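Local atomic coordinates of putative N-acetylneuraminate lyase ([Ruminococcus] gnavus ATCC 29149, PDB entry 6RB7), a protein that belongs to the dihydrodipicolinate synthetase family of (beta/alpha)8-barrel proteins and assembles here as four chains. Residues A[44-49]-A[286-291]; A[81-86]-A[308-313]; A[295-300]-A[323-328]. All blocks are in the same frame, centred on the assembly; numbering follows the deposited sequence.

Contact 1 (A[44-49]-A[286-291])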
ATOM      1  N   ALA A  44     -14.000 -22.286   9.998  1.00 10.55           N
ATOM      2  CA  ALA A  44     -14.180 -21.277  11.052  1.00 10.41           C
ATOM      3  C   ALA A  44     -15.587 -21.400  11.611  1.00 13.39           C
ATOM      4  O   ALA A  44     -16.572 -21.468  10.875  1.00 15.91           O
ATOM      5  CB  ALA A  44     -13.929 -19.897  10.532  1.00 13.43           C
ATOM      6  N   PHE A  45     -15.668 -21.463  12.916  1.00 10.30           N
ATOM      7  CA  PHE A  45     -16.923 -21.528  13.670  1.00 11.88           C
ATOM      8  C   PHE A  45     -17.529 -20.139  13.768  1.00 10.88           C
ATOM      9  O   PHE A  45     -16.834 -19.173  14.131  1.00 12.68           O
ATOM     10  CB  PHE A  45     -16.624 -22.088  15.046  1.00 12.30           C
ATOM     11  CG  PHE A  45     -17.836 -22.597  15.798  1.00 10.92           C
ATOM     12  CD1 PHE A  45     -18.271 -23.892  15.588  1.00 11.13           C
ATOM     13  CD2 PHE A  45     -18.483 -21.794  16.713  1.00 11.90           C
ATOM     14  CE1 PHE A  45     -19.374 -24.357  16.275  1.00 13.66           C
ATOM     15  CE2 PHE A  45     -19.591 -22.260  17.397  1.00 11.96           C
ATOM     16  CZ  PHE A  45     -20.042 -23.555  17.171  1.00 11.46           C
ATOM     17  N   TYR A  46     -18.802 -19.990  13.435  1.00  9.87           N
ATOM     18  CA  TYR A  46     -19.464 -18.667  13.462  1.00 10.81           C
ATOM     19  C   TYR A  46     -19.896 -18.295  14.882  1.00 12.71           C
ATOM     20  O   TYR A  46     -20.088 -19.161  15.763  1.00 13.25           O
ATOM     21  CB  TYR A  46     -20.668 -18.654  12.516  1.00 11.87           C
ATOM     22  CG  TYR A  46     -20.330 -19.067  11.111  1.00 12.98           C
ATOM     23  CD1 TYR A  46     -19.275 -18.468  10.442  1.00 13.63           C
ATOM     24  CD2 TYR A  46     -20.981 -20.116  10.476  1.00 11.05           C
ATOM     25  CE1 TYR A  46     -18.928 -18.860   9.160  1.00 13.46           C
ATOM     26  CE2 TYR A  46     -20.668 -20.491   9.191  1.00 12.19           C
ATOM     27  CZ  TYR A  46     -19.615 -19.881   8.529  1.00 12.30           C
ATOM     28  OH  TYR A  46     -19.293 -20.243   7.234  1.00 12.69           O
ATOM     29  N   ALA A  47     -20.053 -16.989  15.088  1.00 12.23           N
ATOM     30  CA  ALA A  47     -20.698 -16.437  16.302  1.00 12.76           C
ATOM     31  C   ALA A  47     -22.168 -16.815  16.300  1.00 14.32           C
ATOM     32  O   ALA A  47     -22.864 -16.505  15.337  1.00 14.00           O
ATOM     33  CB  ALA A  47     -20.498 -14.957  16.427  1.00 14.66           C
ATOM     34  N   CYS A  48     -22.637 -17.448  17.373  1.00 14.49           N
ATOM     35  CA  CYS A  48     -24.043 -17.889  17.510  1.00 14.67           C
ATOM     36  C   CYS A  48     -24.685 -17.062  18.616  1.00 14.07           C
ATOM     37  O   CYS A  48     -24.295 -17.219  19.813  1.00 16.20           O
ATOM     38  CB  CYS A  48     -24.097 -19.359  17.863  1.00 15.52           C
ATOM     39  SG  CYS A  48     -23.374 -20.434  16.601  1.00 15.45           S
ATOM     40  N   TYR A  49     -25.644 -16.217  18.244  1.00 14.56           N
ATOM     41  CA  TYR A  49     -26.292 -15.297  19.180  1.00 13.93           C
ATOM     42  C   TYR A  49     -27.768 -15.640  19.341  1.00 15.79           C
ATOM     43  O   TYR A  49     -28.380 -16.246  18.476  1.00 16.49           O
ATOM     44  CB  TYR A  49     -26.179 -13.849  18.732  1.00 16.19           C
ATOM     45  CG  TYR A  49     -24.773 -13.366  18.446  1.00 14.25           C
ATOM     46  CD1 TYR A  49     -23.858 -13.163  19.459  1.00 16.07           C
ATOM     47  CD2 TYR A  49     -24.426 -13.009  17.154  1.00 17.42           C
ATOM     48  CE1 TYR A  49     -22.591 -12.660  19.197  1.00 16.37           C
ATOM     49  CE2 TYR A  49     -23.159 -12.506  16.877  1.00 14.26           C
ATOM     50  CZ  TYR A  49     -22.265 -12.300  17.907  1.00 13.81           C
ATOM     51  OH  TYR A  49     -20.989 -11.845  17.660  1.00 14.75           O
ATOM     52  N   ASN A 286     -23.221  -7.789   5.852  1.00 12.96           N
ATOM     53  CA  ASN A 286     -21.923  -8.482   5.973  1.00 12.72           C
ATOM     54  C   ASN A 286     -22.051  -9.919   5.452  1.00 11.03           C
ATOM     55  O   ASN A 286     -23.085 -10.584   5.617  1.00 11.95           O
ATOM     56  CB  ASN A 286     -21.493  -8.437   7.429  1.00 11.65           C
ATOM     57  CG  ASN A 286     -20.172  -9.134   7.661  1.00 14.56           C
ATOM     58  OD1 ASN A 286     -20.180 -10.294   8.112  1.00 18.42           O
ATOM     59  ND2 ASN A 286     -19.083  -8.422   7.382  1.00 14.05           N
ATOM     60  N   MET A 287     -20.963 -10.423   4.879  1.00 12.94           N
ATOM     61  CA  MET A 287     -20.935 -11.812   4.353  1.00 12.62           C
ATOM     62  C   MET A 287     -21.354 -12.819   5.427  1.00 11.02           C
ATOM     63  O   MET A 287     -22.046 -13.791   5.095  1.00 13.24           O
ATOM     64  CB  MET A 287     -19.568 -12.201   3.816  1.00 13.30           C
ATOM     65  CG  MET A 287     -19.627 -13.523   3.011  1.00 14.91           C
ATOM     66  SD  MET A 287     -17.967 -14.195   2.771  1.00 16.86           S
ATOM     67  CE  MET A 287     -17.589 -14.608   4.467  1.00 21.52           C
ATOM     68  N   TYR A 288     -20.936 -12.669   6.690  1.00 12.00           N
ATOM     69  CA  TYR A 288     -21.310 -13.630   7.748  1.00 14.05           C
ATOM     70  C   TYR A 288     -22.821 -13.529   8.022  1.00 12.63           C
ATOM     71  O   TYR A 288     -23.397 -14.540   8.402  1.00 12.64           O
ATOM     72  CB  TYR A 288     -20.402 -13.519   8.969  1.00 13.62           C
ATOM     73  CG  TYR A 288     -18.979 -13.854   8.606  1.00 12.97           C
ATOM     74  CD1 TYR A 288     -18.626 -15.147   8.256  1.00 12.93           C
ATOM     75  CD2 TYR A 288     -18.018 -12.871   8.498  1.00 13.22           C
ATOM     76  CE1 TYR A 288     -17.346 -15.470   7.847  1.00 14.19           C
ATOM     77  CE2 TYR A 288     -16.732 -13.181   8.069  1.00 12.49           C
ATOM     78  CZ  TYR A 288     -16.410 -14.477   7.704  1.00 14.11           C
ATOM     79  OH  TYR A 288     -15.125 -14.804   7.313  1.00 17.03           O
ATOM     80  N   ALA A 289     -23.400 -12.342   7.868  1.00 12.04           N
ATOM     81  CA  ALA A 289     -24.884 -12.186   8.016  1.00 14.74           C
ATOM     82  C   ALA A 289     -25.566 -12.988   6.901  1.00 13.51           C
ATOM     83  O   ALA A 289     -26.610 -13.640   7.165  1.00 15.05           O
ATOM     84  CB  ALA A 289     -25.268 -10.743   7.975  1.00 14.15           C
ATOM     85  N   VAL A 290     -25.024 -12.927   5.678  1.00 11.83           N
ATOM     86  CA  VAL A 290     -25.563 -13.719   4.547  1.00 12.95           C
ATOM     87  C   VAL A 290     -25.453 -15.196   4.894  1.00 10.74           C
ATOM     88  O   VAL A 290     -26.409 -15.933   4.730  1.00 12.93           O
ATOM     89  CB  VAL A 290     -24.842 -13.385   3.226  1.00 12.88           C
ATOM     90  CG1 VAL A 290     -25.225 -14.348   2.134  1.00 13.72           C
ATOM     91  CG2 VAL A 290     -25.056 -11.949   2.842  1.00 14.79           C
ATOM     92  N   ILE A 291     -24.285 -15.649   5.380  1.00 10.47           N
ATOM     93  CA  ILE A 291     -24.113 -17.095   5.674  1.00 10.96           C
ATOM     94  C   ILE A 291     -25.093 -17.543   6.763  1.00 11.48           C
ATOM     95  O   ILE A 291     -25.690 -18.599   6.616  1.00 12.21           O
ATOM     96  CB  ILE A 291     -22.635 -17.398   6.059  1.00 11.93           C
ATOM     97  CG1 ILE A 291     -21.734 -17.233   4.828  1.00 13.50           C
ATOM     98  CG2 ILE A 291     -22.525 -18.796   6.633  1.00 13.81           C
ATOM     99  CD1 ILE A 291     -20.260 -17.326   5.148  1.00 14.63           C
TER
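The rings of Tyr46 and Tyr288 meet with their side chains crossing at about a right angle. The Tyr288 ring presents its edge: CD1 of Tyr288 lies 3.8 Å from CE1 of Tyr46, which sits near the plane of the Tyr288 ring. Seen from the Tyr46 ring the approach is oblique, and the CG2 methyl of Ile291 also comes in obliquely, beside CE2 on the other side of the Tyr46 ring, at 3.6 Å. On one face of Tyr288 the CE methyl of Met287 hangs over the rim of the ring. The carbonyl oxygen of Ala44 lies similarly off-centre above one face of Tyr46.

Ile291 branches so that CG2 stands anti to its backbone N and CG1 anti to its carbonyl carbon (chi1 -69°), which brings both branches to the tyrosine hydroxyl end: CD1 of Ile291 is 3.7 Å from OH of Tyr46. That hydroxyl is hydrogen-bonded to the carbonyl of Gly242. Tyr288 OH bonds to Ser81 and to a bound tris molecule.

The helix that supplies Tyr288 and Ile291 begins with a side-chain N-cap, Asn286 OD1 accepting from Tyr288 N at 2.9 Å, with the donor above the carbonyl plane. The whole illustrates the carboxy-terminal rim of a (beta/alpha)8 barrel, where the loop after the first strand, 41-43, is packed against the start of helix 287-299.

Contact 2 (A[81-86]-A[308-313])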
ATOM      1  N   SER A  81     -13.674 -14.727  11.782  1.00 13.20           N
ATOM      2  CA  SER A  81     -14.926 -15.203  11.138  1.00 12.10           C
ATOM      3  C   SER A  81     -15.955 -15.530  12.213  1.00 13.73           C
ATOM      4  O   SER A  81     -17.134 -15.568  11.891  1.00 16.33           O
ATOM      5  CB  SER A  81     -14.636 -16.404  10.228  1.00 14.51           C
ATOM      6  OG  SER A  81     -13.774 -16.042   9.166  1.00 16.66           O
ATOM      7  N   GLY A  82     -15.504 -15.832  13.439  1.00 11.28           N
ATOM      8  CA  GLY A  82     -16.363 -15.991  14.619  1.00 13.24           C
ATOM      9  C   GLY A  82     -16.588 -14.703  15.377  1.00 12.17           C
ATOM     10  O   GLY A  82     -17.030 -14.737  16.534  1.00 13.82           O
ATOM     11  N   GLU A  83     -16.272 -13.566  14.777  1.00 12.08           N
ATOM     12  CA  GLU A  83     -16.538 -12.222  15.337  1.00 11.18           C
ATOM     13  C   GLU A  83     -15.744 -11.975  16.612  1.00 12.29           C
ATOM     14  O   GLU A  83     -16.183 -11.206  17.452  1.00 12.09           O
ATOM     15  CB  GLU A  83     -18.039 -11.999  15.499  1.00 12.45           C
ATOM     16  CG  GLU A  83     -18.766 -12.123  14.177  1.00 15.06           C
ATOM     17  CD  GLU A  83     -20.289 -12.054  14.249  1.00 16.30           C
ATOM     18  OE1 GLU A  83     -20.793 -11.218  15.006  1.00 14.51           O
ATOM     19  OE2 GLU A  83     -20.948 -12.787  13.484  1.00 14.17           O
ATOM     20  N   CYS A  84     -14.556 -12.556  16.733  1.00 12.59           N
ATOM     21  CA  CYS A  84     -13.793 -12.468  18.005  1.00 13.11           C
ATOM     22  C   CYS A  84     -13.448 -11.019  18.322  1.00 11.59           C
ATOM     23  O   CYS A  84     -13.415 -10.668  19.518  1.00 13.66           O
ATOM     24  CB  CYS A  84     -12.535 -13.315  18.027  1.00 13.97           C
ATOM     25  SG  CYS A  84     -11.247 -12.847  16.855  1.00 13.78           S
ATOM     26  N   ILE A  85     -13.186 -10.204  17.310  1.00 11.19           N
ATOM     27  CA  ILE A  85     -12.842  -8.768  17.481  1.00 14.29           C
ATOM     28  C   ILE A  85     -13.930  -8.119  18.342  1.00 12.84           C
ATOM     29  O   ILE A  85     -13.658  -7.201  19.075  1.00 12.89           O
ATOM     30  CB  ILE A  85     -12.735  -8.120  16.071  1.00 14.55           C
ATOM     31  CG1 ILE A  85     -11.585  -8.762  15.291  1.00 20.40           C
ATOM     32  CG2 ILE A  85     -12.578  -6.594  16.148  1.00 19.43           C
ATOM     33  CD1 ILE A  85     -10.250  -8.507  15.907  1.00 20.65           C
ATOM     34  N   TYR A  86     -15.173  -8.575  18.203  1.00 13.64           N
ATOM     35  CA  TYR A  86     -16.374  -7.933  18.755  1.00 11.61           C
ATOM     36  C   TYR A  86     -16.864  -8.611  20.043  1.00 11.77           C
ATOM     37  O   TYR A  86     -17.938  -8.238  20.552  1.00 13.25           O
ATOM     38  CB  TYR A  86     -17.479  -7.893  17.711  1.00 10.99           C
ATOM     39  CG  TYR A  86     -17.019  -7.319  16.396  1.00 11.40           C
ATOM     40  CD1 TYR A  86     -16.489  -6.036  16.337  1.00 13.33           C
ATOM     41  CD2 TYR A  86     -16.985  -8.079  15.248  1.00 13.13           C
ATOM     42  CE1 TYR A  86     -15.997  -5.508  15.168  1.00 14.35           C
ATOM     43  CE2 TYR A  86     -16.549  -7.543  14.057  1.00 15.07           C
ATOM     44  CZ  TYR A  86     -16.028  -6.263  14.008  1.00 15.95           C
ATOM     45  OH  TYR A  86     -15.513  -5.768  12.836  1.00 15.55           O
ATOM     46  N   GLU A 308     -22.812  -5.654  15.771  0.50 12.71           N
ATOM     47  CA  GLU A 308     -22.413  -4.298  15.340  0.50 12.67           C
ATOM     48  C   GLU A 308     -21.008  -4.033  15.842  0.50 13.45           C
ATOM     49  O   GLU A 308     -20.697  -4.301  17.001  0.50 11.82           O
ATOM     50  CB  GLU A 308     -23.419  -3.270  15.849  0.50 14.65           C
ATOM     51  CG  GLU A 308     -24.742  -3.366  15.103  0.50 17.67           C
ATOM     52  CD  GLU A 308     -25.671  -2.165  15.162  0.50 19.12           C
ATOM     53  OE1 GLU A 308     -25.180  -1.021  15.180  0.50 22.06           O
ATOM     54  OE2 GLU A 308     -26.898  -2.388  15.157  0.50 16.92           O
ATOM     55  N   PRO A 309     -20.100  -3.432  15.041  1.00 11.87           N
ATOM     56  CA  PRO A 309     -20.464  -2.738  13.805  1.00 12.62           C
ATOM     57  C   PRO A 309     -20.637  -3.482  12.483  1.00 12.90           C
ATOM     58  O   PRO A 309     -20.873  -2.821  11.469  1.00 13.95           O
ATOM     59  CB  PRO A 309     -19.302  -1.738  13.682  1.00 12.50           C
ATOM     60  CG  PRO A 309     -18.115  -2.506  14.272  1.00 14.12           C
ATOM     61  CD  PRO A 309     -18.727  -3.189  15.472  1.00 14.01           C
ATOM     62  N   LEU A 310     -20.546  -4.790  12.475  1.00 11.92           N
ATOM     63  CA  LEU A 310     -20.796  -5.508  11.205  1.00 12.90           C
ATOM     64  C   LEU A 310     -22.214  -5.157  10.768  1.00 13.69           C
ATOM     65  O   LEU A 310     -23.144  -5.178  11.590  1.00 15.39           O
ATOM     66  CB  LEU A 310     -20.648  -7.004  11.391  1.00 12.61           C
ATOM     67  CG  LEU A 310     -19.253  -7.480  11.772  1.00 12.70           C
ATOM     68  CD1 LEU A 310     -19.283  -8.989  11.931  1.00 16.76           C
ATOM     69  CD2 LEU A 310     -18.240  -7.053  10.718  1.00 15.84           C
ATOM     70  N   PRO A 311     -22.403  -4.822   9.477  1.00 13.55           N
ATOM     71  CA  PRO A 311     -23.730  -4.414   9.015  1.00 12.80           C
ATOM     72  C   PRO A 311     -24.674  -5.604   8.840  1.00 14.10           C
ATOM     73  O   PRO A 311     -24.345  -6.631   8.218  1.00 13.53           O
ATOM     74  CB  PRO A 311     -23.430  -3.725   7.679  1.00 13.77           C
ATOM     75  CG  PRO A 311     -22.159  -4.328   7.213  1.00 14.27           C
ATOM     76  CD  PRO A 311     -21.359  -4.559   8.474  1.00 14.02           C
ATOM     77  N   ALA A 312     -25.907  -5.374   9.276  1.00 15.54           N
ATOM     78  CA  ALA A 312     -27.001  -6.358   9.157  1.00 17.39           C
ATOM     79  C   ALA A 312     -27.528  -6.399   7.721  1.00 16.45           C
ATOM     80  O   ALA A 312     -27.383  -5.423   6.969  1.00 15.90           O
ATOM     81  CB  ALA A 312     -28.117  -5.973  10.106  1.00 18.61           C
ATOM     82  N   LEU A 313     -28.124  -7.528   7.346  1.00 16.30           N
ATOM     83  CA  LEU A 313     -28.855  -7.632   6.074  1.00 15.47           C
ATOM     84  C   LEU A 313     -29.955  -6.567   6.034  1.00 17.00           C
ATOM     85  O   LEU A 313     -30.563  -6.291   7.089  1.00 18.81           O
ATOM     86  CB  LEU A 313     -29.514  -9.003   5.966  1.00 16.43           C
ATOM     87  CG  LEU A 313     -28.580 -10.206   5.938  1.00 17.14           C
ATOM     88  CD1 LEU A 313     -29.383 -11.464   5.786  1.00 20.89           C
ATOM     89  CD2 LEU A 313     -27.589 -10.102   4.815  1.00 19.30           C
TER
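Tyr86 and Leu310 set the geometry here, their side chains crossing at about a right angle, while Pro309 slants across another part of the same ring. The two partners divide the ring between its CE1 and CE2 sides. CG of Leu310 comes to 3.5 Å from CE2 of Tyr86, whereas CD of Pro309 lies 3.6 Å from CE1 of Tyr86; both approaches are oblique to the ring plane. The leucine fork reaches further: its CD2 methyl touches the phenolic end, 3.7 Å from OH of Tyr86. Its other methyl, CD1, lies against both the Tyr86 ring and the aliphatic part of Glu83, 3.9 Å from CG of that glutamate. Within segment 81-86, Ile85 CG2 covers one face of the Tyr86 ring near its rim.

Torsions and backbone turns place these groups. Tyr86 has CG anti to its carbonyl carbon (chi1 -51°), a setting in which CE1 meets the proline and CE2 the leucine, and a cis peptide bond before Pro309 turns the chain there. Glu83 takes a positive phi of 65°, after which the chain coils into the short 3-10 segment 84-86.

Ser81, Gly82 and Glu83 end the GxxGE signature of this family, in the loop after strand 74-77. The Glu83 carboxylate is gripped beyond the contact, OE1 by Tyr49 OH and Arg307 N, OE2 in a salt bridge to Lys292. A neighbouring subunit also takes part, its Asn117 hydrogen-bonding the Tyr86 carbonyl and its Thr118 packing on Pro309.

No hydrogen bond joins the two segments, so their attraction is apolar: the leucine packs against both the aromatic ring and the glutamate stem, while the polar end of the glutamate is tied to other parts of the chain.

Contact 3 (A[295-300]-A[323-328])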
ATOM      1  N   LEU A 295     -27.853 -20.538   6.294  1.00 13.54           N
ATOM      2  CA  LEU A 295     -27.944 -21.741   7.154  1.00 13.27           C
ATOM      3  C   LEU A 295     -29.353 -21.855   7.749  1.00 14.21           C
ATOM      4  O   LEU A 295     -29.781 -22.983   7.996  1.00 14.95           O
ATOM      5  CB  LEU A 295     -26.857 -21.701   8.229  1.00 14.31           C
ATOM      6  CG  LEU A 295     -25.455 -21.930   7.667  1.00 15.47           C
ATOM      7  CD1 LEU A 295     -24.437 -21.760   8.762  1.00 16.46           C
ATOM      8  CD2 LEU A 295     -25.379 -23.280   6.996  1.00 16.45           C
ATOM      9  N   LYS A 296     -30.039 -20.745   7.951  1.00 13.44           N
ATOM     10  CA  LYS A 296     -31.486 -20.853   8.353  1.00 16.11           C
ATOM     11  C   LYS A 296     -32.280 -21.494   7.222  1.00 15.50           C
ATOM     12  O   LYS A 296     -33.060 -22.427   7.493  1.00 17.57           O
ATOM     13  CB  LYS A 296     -32.018 -19.474   8.752  1.00 16.66           C
ATOM     14  CG  LYS A 296     -33.498 -19.454   9.088  1.00 23.80           C
ATOM     15  CD  LYS A 296     -33.896 -18.069   9.622  1.00 35.68           C
ATOM     16  CE  LYS A 296     -35.219 -18.037  10.361  1.00 72.17           C
ATOM     17  NZ  LYS A 296     -35.252 -19.100  11.387  1.00 77.15           N
ATOM     18  N   ILE A 297     -32.116 -21.062   5.966  1.00 15.02           N
ATOM     19  CA  ILE A 297     -32.859 -21.632   4.805  1.00 15.49           C
ATOM     20  C   ILE A 297     -32.493 -23.084   4.586  1.00 17.77           C
ATOM     21  O   ILE A 297     -33.401 -23.933   4.446  1.00 17.82           O
ATOM     22  CB  ILE A 297     -32.582 -20.794   3.544  1.00 16.07           C
ATOM     23  CG1 ILE A 297     -33.110 -19.390   3.752  1.00 18.25           C
ATOM     24  CG2 ILE A 297     -33.110 -21.480   2.302  1.00 18.91           C
ATOM     25  CD1 ILE A 297     -32.746 -18.441   2.655  1.00 20.11           C
ATOM     26  N   ASN A 298     -31.189 -23.396   4.497  1.00 14.97           N
ATOM     27  CA  ASN A 298     -30.766 -24.724   4.003  1.00 15.25           C
ATOM     28  C   ASN A 298     -30.723 -25.733   5.153  1.00 18.51           C
ATOM     29  O   ASN A 298     -30.827 -26.970   4.868  1.00 19.45           O
ATOM     30  CB  ASN A 298     -29.419 -24.661   3.289  1.00 16.14           C
ATOM     31  CG  ASN A 298     -29.496 -24.097   1.897  1.00 18.18           C
ATOM     32  OD1 ASN A 298     -30.594 -23.980   1.332  1.00 17.32           O
ATOM     33  ND2 ASN A 298     -28.337 -23.804   1.322  1.00 16.16           N
ATOM     34  N   GLU A 299     -30.581 -25.294   6.403  1.00 17.85           N
ATOM     35  CA  GLU A 299     -30.358 -26.222   7.540  1.00 17.71           C
ATOM     36  C   GLU A 299     -31.332 -26.005   8.681  1.00 21.06           C
ATOM     37  O   GLU A 299     -31.254 -26.814   9.645  1.00 21.30           O
ATOM     38  CB  GLU A 299     -28.909 -26.156   8.037  1.00 19.99           C
ATOM     39  CG  GLU A 299     -27.925 -26.517   6.969  1.00 20.36           C
ATOM     40  CD  GLU A 299     -27.854 -27.997   6.615  1.00 27.08           C
ATOM     41  OE1 GLU A 299     -28.531 -28.834   7.319  1.00 25.60           O
ATOM     42  OE2 GLU A 299     -27.119 -28.304   5.686  1.00 21.32           O
ATOM     43  N   GLY A 300     -32.134 -24.941   8.662  1.00 18.69           N
ATOM     44  CA  GLY A 300     -32.998 -24.587   9.791  1.00 18.33           C
ATOM     45  C   GLY A 300     -32.205 -24.214  11.030  1.00 23.39           C
ATOM     46  O   GLY A 300     -32.733 -24.306  12.153  1.00 22.35           O
ATOM     47  N   GLU A 323     -30.709 -16.732  -3.502  1.00 15.87           N
ATOM     48  CA  GLU A 323     -29.949 -17.159  -4.700  1.00 14.85           C
ATOM     49  C   GLU A 323     -28.706 -17.940  -4.266  1.00 14.61           C
ATOM     50  O   GLU A 323     -28.468 -19.051  -4.809  1.00 15.09           O
ATOM     51  CB  GLU A 323     -29.587 -15.962  -5.554  1.00 19.31           C
ATOM     52  CG  GLU A 323     -28.953 -16.363  -6.857  1.00 25.62           C
ATOM     53  CD  GLU A 323     -28.725 -15.198  -7.819  1.00 48.95           C
ATOM     54  OE1 GLU A 323     -28.820 -14.012  -7.364  1.00 45.81           O
ATOM     55  OE2 GLU A 323     -28.397 -15.472  -9.008  1.00 45.05           O
ATOM     56  N   ALA A 324     -27.947 -17.421  -3.316  1.00 15.15           N
ATOM     57  CA  ALA A 324     -26.718 -18.117  -2.858  1.00 15.55           C
ATOM     58  C   ALA A 324     -27.076 -19.455  -2.224  1.00 14.81           C
ATOM     59  O   ALA A 324     -26.368 -20.445  -2.474  1.00 15.10           O
ATOM     60  CB  ALA A 324     -25.935 -17.252  -1.913  1.00 15.78           C
ATOM     61  N   ALA A 325     -28.136 -19.511  -1.428  1.00 12.90           N
ATOM     62  CA  ALA A 325     -28.574 -20.774  -0.803  1.00 13.09           C
ATOM     63  C   ALA A 325     -28.921 -21.803  -1.882  1.00 15.39           C
ATOM     64  O   ALA A 325     -28.517 -22.945  -1.750  1.00 15.08           O
ATOM     65  CB  ALA A 325     -29.737 -20.530   0.144  1.00 14.48           C
ATOM     66  N   GLN A 326     -29.612 -21.391  -2.939  1.00 15.03           N
ATOM     67  CA  GLN A 326     -29.955 -22.292  -4.054  1.00 15.05           C
ATOM     68  C   GLN A 326     -28.687 -22.712  -4.802  1.00 16.30           C
ATOM     69  O   GLN A 326     -28.580 -23.901  -5.204  1.00 16.71           O
ATOM     70  CB  GLN A 326     -30.990 -21.657  -4.996  1.00 18.99           C
ATOM     71  CG  GLN A 326     -31.450 -22.643  -6.066  1.00 23.52           C
ATOM     72  CD  GLN A 326     -32.259 -23.754  -5.457  1.00 34.71           C
ATOM     73  OE1 GLN A 326     -33.150 -23.498  -4.651  1.00 34.61           O
ATOM     74  NE2 GLN A 326     -31.950 -24.994  -5.813  1.00 36.09           N
ATOM     75  N   MET A 327     -27.738 -21.790  -5.004  1.00 14.06           N
ATOM     76  CA  MET A 327     -26.481 -22.139  -5.700  1.00 14.81           C
ATOM     77  C   MET A 327     -25.760 -23.255  -4.931  1.00 13.24           C
ATOM     78  O   MET A 327     -25.166 -24.170  -5.566  1.00 15.34           O
ATOM     79  CB  MET A 327     -25.561 -20.919  -5.853  1.00 15.66           C
ATOM     80  CG  MET A 327     -26.146 -19.886  -6.792  1.00 17.94           C
ATOM     81  SD  MET A 327     -25.367 -18.266  -6.660  1.00 20.58           S
ATOM     82  CE  MET A 327     -23.783 -18.605  -7.382  1.00 22.30           C
ATOM     83  N   ILE A 328     -25.776 -23.189  -3.611  1.00 13.88           N
ATOM     84  CA  ILE A 328     -25.116 -24.216  -2.768  1.00 12.69           C
ATOM     85  C   ILE A 328     -25.851 -25.547  -2.983  1.00 15.55           C
ATOM     86  O   ILE A 328     -25.189 -26.570  -3.178  1.00 15.33           O
ATOM     87  CB  ILE A 328     -25.112 -23.754  -1.299  1.00 14.94           C
ATOM     88  CG1 ILE A 328     -24.129 -22.589  -1.132  1.00 14.52           C
ATOM     89  CG2 ILE A 328     -24.780 -24.898  -0.375  1.00 15.83           C
ATOM     90  CD1 ILE A 328     -24.360 -21.770   0.126  1.00 14.17           C
TER
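Asn298 and Ala325 lie at the centre of a partly buried helix-to-helix contact, where the last turn of helix 287-299 runs beside the middle of helix 317-335. With helix 263-281, on which Ala324 and Ile328 also pack, these two form the C-terminal helical region that follows the barrel in this family, and the contact joins the last two of the three. The axes of the short segments approach to 9.7 Å and point broadly the same way, 39° apart. The CA atoms of Asn298 and Ala325 are the nearest pair, 6.6 Å apart, with the alanine methyl directed into the interface.

Asn298 spans this gap with its amide. ND2 donates to the backbone O of Ala325 at 3.2 Å, and the N-H points almost straight at its acceptor (171°). The oxygen lies close to the amide plane of Asn298, but the donor reaches the carbonyl from the flank, tilted from the carbonyl plane. The other arm of the amide, OD1, rests 3.7 Å from CB of Ala325.

Methyl groups flank the bond: CG2 of Ile297 makes an apolar contact with CB of Ala325 (4.1 Å), and CG2 of Ile328 lies loosely against ND2 of Asn298 (4.1 Å).

The chemistry is thus mixed: one side-chain-to-backbone hydrogen bond ties the helices at a defined point, and neighbouring methyl groups add van der Waals attraction without any charge.

From the N terminus, segment 44-49 follows strand 41-43, segment 81-86 comes after strand 74-77, and both wait through most of the barrel for their partners. Contact 1 closes its loop when the chain enters helix 287-299; contact 2 closes later, at the loop 308-313. Their spans therefore cross. Contact 3 opens on the end of helix 287-299, after contact 1 has closed, and its span also crosses that of contact 2 before ending on helix 317-335. Contacts 1 and 2 touch directly, whereas contacts 2 and 3 do not. Helix 287-299 serves contacts 1 and 3, joining the first strand's loop to the C-terminal helix.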